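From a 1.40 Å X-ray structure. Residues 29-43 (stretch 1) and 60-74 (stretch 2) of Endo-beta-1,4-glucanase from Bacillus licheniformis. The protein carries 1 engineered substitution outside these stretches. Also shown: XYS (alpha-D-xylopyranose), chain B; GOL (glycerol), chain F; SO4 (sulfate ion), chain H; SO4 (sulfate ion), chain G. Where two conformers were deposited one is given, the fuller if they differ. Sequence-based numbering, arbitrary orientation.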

# COMPACT_ATOMS: atom_id res chain seq x y z
N ALA A 29 17.74 9.54 5.42
CA ALA A 29 16.90 8.44 5.95
C ALA A 29 16.37 7.63 4.80
O ALA A 29 16.18 8.15 3.71
CB ALA A 29 15.76 9.01 6.78
N ALA A 30 16.10 6.37 5.06
CA ALA A 30 15.53 5.45 4.09
C ALA A 30 14.80 4.30 4.77
O ALA A 30 15.07 3.99 5.93
CB ALA A 30 16.58 4.93 3.13
N SER A 31 13.86 3.69 4.04
CA SER A 31 13.03 2.59 4.53
C SER A 31 12.55 1.65 3.40
O SER A 31 11.90 2.08 2.43
CB SER A 31 11.87 3.11 5.35
OG SER A 31 10.96 3.85 4.57
N SER A 32 12.89 0.38 3.51
CA SER A 32 12.73 -0.53 2.39
C SER A 32 11.93 -1.75 2.82
O SER A 32 11.94 -2.10 4.01
CB SER A 32 14.10 -0.89 1.82
OG SER A 32 14.03 -1.36 0.48
N SER A 33 11.26 -2.42 1.87
CA SER A 33 10.26 -3.40 2.24
C SER A 33 10.26 -4.70 1.46
O SER A 33 9.45 -5.58 1.75
CB SER A 33 8.88 -2.78 2.16
OG SER A 33 8.80 -1.62 2.99
N ASN A 34 11.16 -4.88 0.51
CA ASN A 34 11.21 -6.13 -0.23
C ASN A 34 12.12 -7.15 0.44
O ASN A 34 13.03 -6.81 1.18
CB ASN A 34 11.63 -5.93 -1.70
CG ASN A 34 10.62 -5.16 -2.53
OD1 ASN A 34 10.90 -4.04 -2.89
ND2 ASN A 34 9.48 -5.70 -2.80
N PRO A 35 11.88 -8.45 0.12
CA PRO A 35 12.70 -9.49 0.72
C PRO A 35 14.18 -9.27 0.44
O PRO A 35 14.57 -8.99 -0.69
CB PRO A 35 12.20 -10.76 0.04
CG PRO A 35 10.75 -10.46 -0.31
CD PRO A 35 10.81 -9.00 -0.73
N SER A 36 15.00 -9.44 1.47
CA SER A 36 16.46 -9.39 1.39
C SER A 36 17.01 -8.02 1.06
O SER A 36 18.20 -7.88 0.80
CB SER A 36 16.99 -10.43 0.41
OG SER A 36 16.65 -11.73 0.85
N ASP A 37 16.18 -6.97 1.13
CA ASP A 37 16.72 -5.61 1.02
C ASP A 37 17.76 -5.33 2.10
O ASP A 37 17.71 -5.87 3.19
CB ASP A 37 15.61 -4.57 1.06
CG ASP A 37 14.73 -4.55 -0.20
OD1 ASP A 37 15.03 -5.25 -1.18
OD2 ASP A 37 13.74 -3.77 -0.20
N LYS A 38 18.70 -4.42 1.77
CA LYS A 38 19.79 -4.07 2.66
C LYS A 38 19.95 -2.57 2.73
O LYS A 38 20.01 -1.90 1.69
CB LYS A 38 21.10 -4.69 2.18
CG LYS A 38 21.08 -6.22 2.16
CD LYS A 38 22.35 -6.87 1.61
CE LYS A 38 22.25 -8.38 1.70
NZ LYS A 38 23.43 -9.05 1.14
N LEU A 39 20.02 -2.06 3.95
CA LEU A 39 20.37 -0.68 4.21
C LEU A 39 21.70 -0.62 4.93
O LEU A 39 21.82 -0.88 6.13
CB LEU A 39 19.30 0.07 5.03
CG LEU A 39 17.94 0.23 4.36
CD1 LEU A 39 16.90 0.81 5.30
CD2 LEU A 39 18.05 1.11 3.09
N TYR A 40 22.75 -0.25 4.19
CA TYR A 40 24.09 -0.19 4.75
C TYR A 40 24.25 1.06 5.59
O TYR A 40 23.65 2.12 5.32
CB TYR A 40 25.13 -0.18 3.64
CG TYR A 40 25.21 -1.47 2.86
CD1 TYR A 40 24.41 -1.68 1.76
CD2 TYR A 40 26.05 -2.51 3.26
CE1 TYR A 40 24.44 -2.85 1.04
CE2 TYR A 40 26.08 -3.72 2.55
CZ TYR A 40 25.27 -3.88 1.44
OH TYR A 40 25.30 -5.05 0.73
N PHE A 41 25.13 1.00 6.59
CA PHE A 41 25.46 2.18 7.38
C PHE A 41 26.83 1.99 8.00
O PHE A 41 27.42 0.92 7.91
CB PHE A 41 24.38 2.54 8.39
CG PHE A 41 24.14 1.53 9.49
CD1 PHE A 41 23.41 0.37 9.27
CD2 PHE A 41 24.61 1.75 10.76
CE1 PHE A 41 23.18 -0.50 10.30
CE2 PHE A 41 24.36 0.86 11.80
CZ PHE A 41 23.68 -0.26 11.56
N LYS A 42 27.38 3.09 8.52
CA LYS A 42 28.73 3.09 9.11
C LYS A 42 29.78 2.66 8.10
O LYS A 42 30.53 1.70 8.32
CB LYS A 42 28.79 2.22 10.37
CG LYS A 42 29.98 2.50 11.29
CD LYS A 42 29.71 3.79 12.13
CE LYS A 42 28.74 3.51 13.33
NZ LYS A 42 28.00 4.71 13.90
N ASN A 43 29.85 3.36 6.96
CA ASN A 43 30.81 3.04 5.91
C ASN A 43 30.74 1.58 5.48
O ASN A 43 31.74 0.93 5.21
CB ASN A 43 32.24 3.43 6.37
CG ASN A 43 33.24 3.48 5.23
OD1 ASN A 43 34.44 3.25 5.46
ND2 ASN A 43 32.78 3.76 4.02
N GLY A 60 -0.06 -12.78 3.85
CA GLY A 60 -0.64 -11.72 4.63
C GLY A 60 0.33 -10.82 5.35
O GLY A 60 -0.08 -10.05 6.21
N TRP A 61 1.61 -10.97 5.05
CA TRP A 61 2.65 -10.36 5.84
C TRP A 61 3.30 -9.17 5.17
O TRP A 61 3.21 -8.97 3.95
CB TRP A 61 3.73 -11.41 6.15
CG TRP A 61 4.42 -12.00 4.98
CD1 TRP A 61 4.15 -13.21 4.36
CD2 TRP A 61 5.60 -11.49 4.34
NE1 TRP A 61 5.08 -13.45 3.38
CE2 TRP A 61 5.98 -12.41 3.35
CE3 TRP A 61 6.41 -10.38 4.57
CZ2 TRP A 61 7.13 -12.23 2.60
CZ3 TRP A 61 7.54 -10.22 3.81
CH2 TRP A 61 7.89 -11.15 2.84
N TRP A 62 3.96 -8.36 5.99
CA TRP A 62 4.82 -7.31 5.49
C TRP A 62 5.95 -7.07 6.50
O TRP A 62 5.82 -7.41 7.67
CB TRP A 62 4.04 -6.04 5.15
CG TRP A 62 3.14 -5.54 6.12
CD1 TRP A 62 1.76 -5.72 6.15
CD2 TRP A 62 3.45 -4.76 7.22
NE1 TRP A 62 1.23 -5.07 7.18
CE2 TRP A 62 2.22 -4.47 7.88
CE3 TRP A 62 4.62 -4.26 7.73
CZ2 TRP A 62 2.15 -3.71 9.02
CZ3 TRP A 62 4.54 -3.48 8.87
CH2 TRP A 62 3.32 -3.23 9.50
N GLN A 63 7.05 -6.50 6.02
CA GLN A 63 8.20 -6.21 6.86
C GLN A 63 9.02 -5.13 6.22
O GLN A 63 9.38 -5.25 5.05
CB GLN A 63 9.04 -7.46 7.10
CG GLN A 63 10.12 -7.31 8.16
CD GLN A 63 10.79 -8.63 8.46
OE1 GLN A 63 10.27 -9.42 9.25
NE2 GLN A 63 11.88 -8.92 7.77
N THR A 64 9.28 -4.07 6.98
CA THR A 64 9.98 -2.87 6.51
C THR A 64 11.17 -2.59 7.43
O THR A 64 10.98 -2.53 8.65
CB THR A 64 8.99 -1.68 6.57
OG1 THR A 64 7.97 -1.90 5.56
CG2 THR A 64 9.66 -0.27 6.40
N ILE A 65 12.32 -2.38 6.86
CA ILE A 65 13.51 -1.96 7.57
C ILE A 65 13.70 -0.45 7.39
O ILE A 65 13.38 0.07 6.34
CB ILE A 65 14.77 -2.75 7.15
CG1 ILE A 65 15.06 -2.67 5.65
CG2 ILE A 65 14.65 -4.19 7.66
CD1 ILE A 65 16.45 -3.17 5.22
N TYR A 66 14.21 0.25 8.41
CA TYR A 66 14.45 1.69 8.27
C TYR A 66 15.69 2.14 9.00
O TYR A 66 16.11 1.57 10.00
CB TYR A 66 13.24 2.50 8.76
CG TYR A 66 13.04 2.54 10.27
CD1 TYR A 66 12.31 1.58 10.94
CD2 TYR A 66 13.59 3.56 11.00
CE1 TYR A 66 12.13 1.66 12.30
CE2 TYR A 66 13.42 3.65 12.37
CZ TYR A 66 12.70 2.68 13.01
OH TYR A 66 12.45 2.82 14.38
N HIS A 67 16.26 3.22 8.46
CA HIS A 67 17.41 3.89 9.06
C HIS A 67 17.20 5.36 8.97
O HIS A 67 17.18 5.89 7.86
CB HIS A 67 18.70 3.48 8.31
CG HIS A 67 19.96 4.11 8.82
ND1 HIS A 67 20.40 5.33 8.37
CD2 HIS A 67 20.86 3.69 9.73
CE1 HIS A 67 21.53 5.64 9.00
NE2 HIS A 67 21.84 4.65 9.82
N ASN A 68 17.03 6.03 10.11
CA ASN A 68 16.99 7.50 10.15
C ASN A 68 18.39 8.06 10.46
O ASN A 68 18.81 9.03 9.85
CB ASN A 68 15.98 7.99 11.18
CG ASN A 68 14.57 7.53 10.89
OD1 ASN A 68 14.18 7.37 9.72
ND2 ASN A 68 13.80 7.29 11.95
N SER A 69 19.06 7.45 11.42
CA SER A 69 20.45 7.73 11.73
C SER A 69 21.05 6.46 12.34
O SER A 69 20.32 5.51 12.67
CB SER A 69 20.57 8.85 12.75
OG SER A 69 20.21 8.39 14.03
N ASP A 70 22.34 6.51 12.67
CA ASP A 70 22.97 5.38 13.30
C ASP A 70 22.52 5.15 14.75
O ASP A 70 22.89 4.13 15.37
CB ASP A 70 24.48 5.50 13.25
CG ASP A 70 25.07 5.51 11.86
OD1 ASP A 70 24.38 5.24 10.85
OD2 ASP A 70 26.29 5.81 11.78
N SER A 71 21.77 6.10 15.30
CA SER A 71 21.15 5.94 16.62
C SER A 71 19.62 5.96 16.58
O SER A 71 18.99 6.17 17.59
CB SER A 71 21.66 7.01 17.59
OG SER A 71 21.23 8.30 17.19
N ASP A 72 19.04 5.72 15.40
CA ASP A 72 17.59 5.73 15.24
C ASP A 72 17.26 4.92 14.00
O ASP A 72 17.14 5.43 12.89
CB ASP A 72 17.09 7.19 15.12
CG ASP A 72 15.58 7.29 15.13
OD1 ASP A 72 14.91 6.45 15.79
OD2 ASP A 72 15.05 8.27 14.51
N MET A 73 17.04 3.64 14.22
CA MET A 73 16.86 2.68 13.13
C MET A 73 16.07 1.51 13.66
O MET A 73 15.94 1.37 14.90
CB MET A 73 18.21 2.24 12.57
CG MET A 73 19.08 1.53 13.56
SD MET A 73 20.71 1.13 12.90
CE MET A 73 21.68 0.93 14.40
N GLY A 74 15.59 0.65 12.78
CA GLY A 74 14.80 -0.47 13.26
C GLY A 74 14.00 -1.10 12.15
O GLY A 74 14.40 -1.06 10.98
C1 XYS B . 17.45 -16.35 2.50
C2 XYS B . 16.24 -16.19 1.59
C3 XYS B . 15.75 -14.74 1.55
C4 XYS B . 15.71 -14.20 2.99
C5 XYS B . 17.00 -14.41 3.79
O2 XYS B . 16.61 -16.60 0.26
O3 XYS B . 14.46 -14.55 0.93
O4 XYS B . 15.31 -12.86 2.99
O5 XYS B . 17.32 -15.76 3.76
C1 GOL F . 20.32 4.25 5.14
O1 GOL F . 20.15 5.58 5.56
C2 GOL F . 21.33 4.11 4.03
O2 GOL F . 21.58 2.75 3.74
C3 GOL F . 20.77 4.73 2.74
O3 GOL F . 21.77 4.80 1.73
S SO4 H . 28.96 6.74 7.03
O1 SO4 H . 29.30 6.28 8.39
O2 SO4 H . 27.87 7.71 7.08
O3 SO4 H . 30.15 7.40 6.49
O4 SO4 H . 28.55 5.70 6.14
S SO4 G . 22.57 -8.53 -2.59
O1 SO4 G . 21.14 -8.33 -2.65
O2 SO4 G . 23.00 -9.90 -2.83
O3 SO4 G . 22.91 -7.79 -3.82
O4 SO4 G . 23.34 -7.83 -1.57
O HOH W 1 18.31 11.12 7.68
O HOH W 2 19.83 8.09 7.41
O HOH W 3 7.07 -6.11 3.21
O HOH W 4 25.80 5.60 8.50

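The contact begins as an antiparallel sheet. Ala 29 lays its CA 3.2 Å from His 67 O, and water 1 ties Ala 29 N (2.8 Å) to Asn 68 O (3.1 Å). Ala 30 and His 67 then pair through both backbone bonds, Ala 30 N to His 67 O at 3.0 Å and His 67 N to Ala 30 O at 2.9 Å. The small methyl of Ala 30 shares a face with the His 67 ring. At Ser 31 the pairing with Tyr 66 carries no backbone hydrogen bond, and the CA atoms close to 4.1 Å; a compact serine fits here, its CB 3.7 Å from Tyr 66 CB. Ser 32 restores the two-bond pattern, Ser 32 N to Ile 65 O and Ile 65 N to Ser 32 O, both 2.9 Å.

Pairing ends at Ser 33, where backbone bonds give way to side chains and solvent: Ser 33 OG and Thr 64 OG1 are hydrogen-bonded at 2.7 Å, and water 3 bridges Ser 33 O and Gln 63 N, each at 2.8 Å. A type II turn from Asn 34 to Asp 37 follows. Ser 36, at phi 67°, points away, while Asp 37 OD2 accepts from Ser 32 OG (2.5 Å) and Asn 34 N (2.9 Å), bracing the loop.

The returning strand contributes side chains rather than backbone bonds. It runs nearly parallel to strand 62-67, with axes 7.9 Å apart, and its inward residues alternate. Leu 39 points toward stretch 2, its CG 3.8 Å from Ile 65 CD1; Tyr 40 points away. Phe 41 points inward again, with Met 73 SD over one ring face, 4.0 Å from the centroid. The His 67 ring lies obliquely beside it, held by His 67 NE2 to Asp 70 OD1 at 2.8 Å. Lys 42 closes the contact with a salt bridge, Lys 42 NZ to Asp 70 OD2 at 2.9 Å.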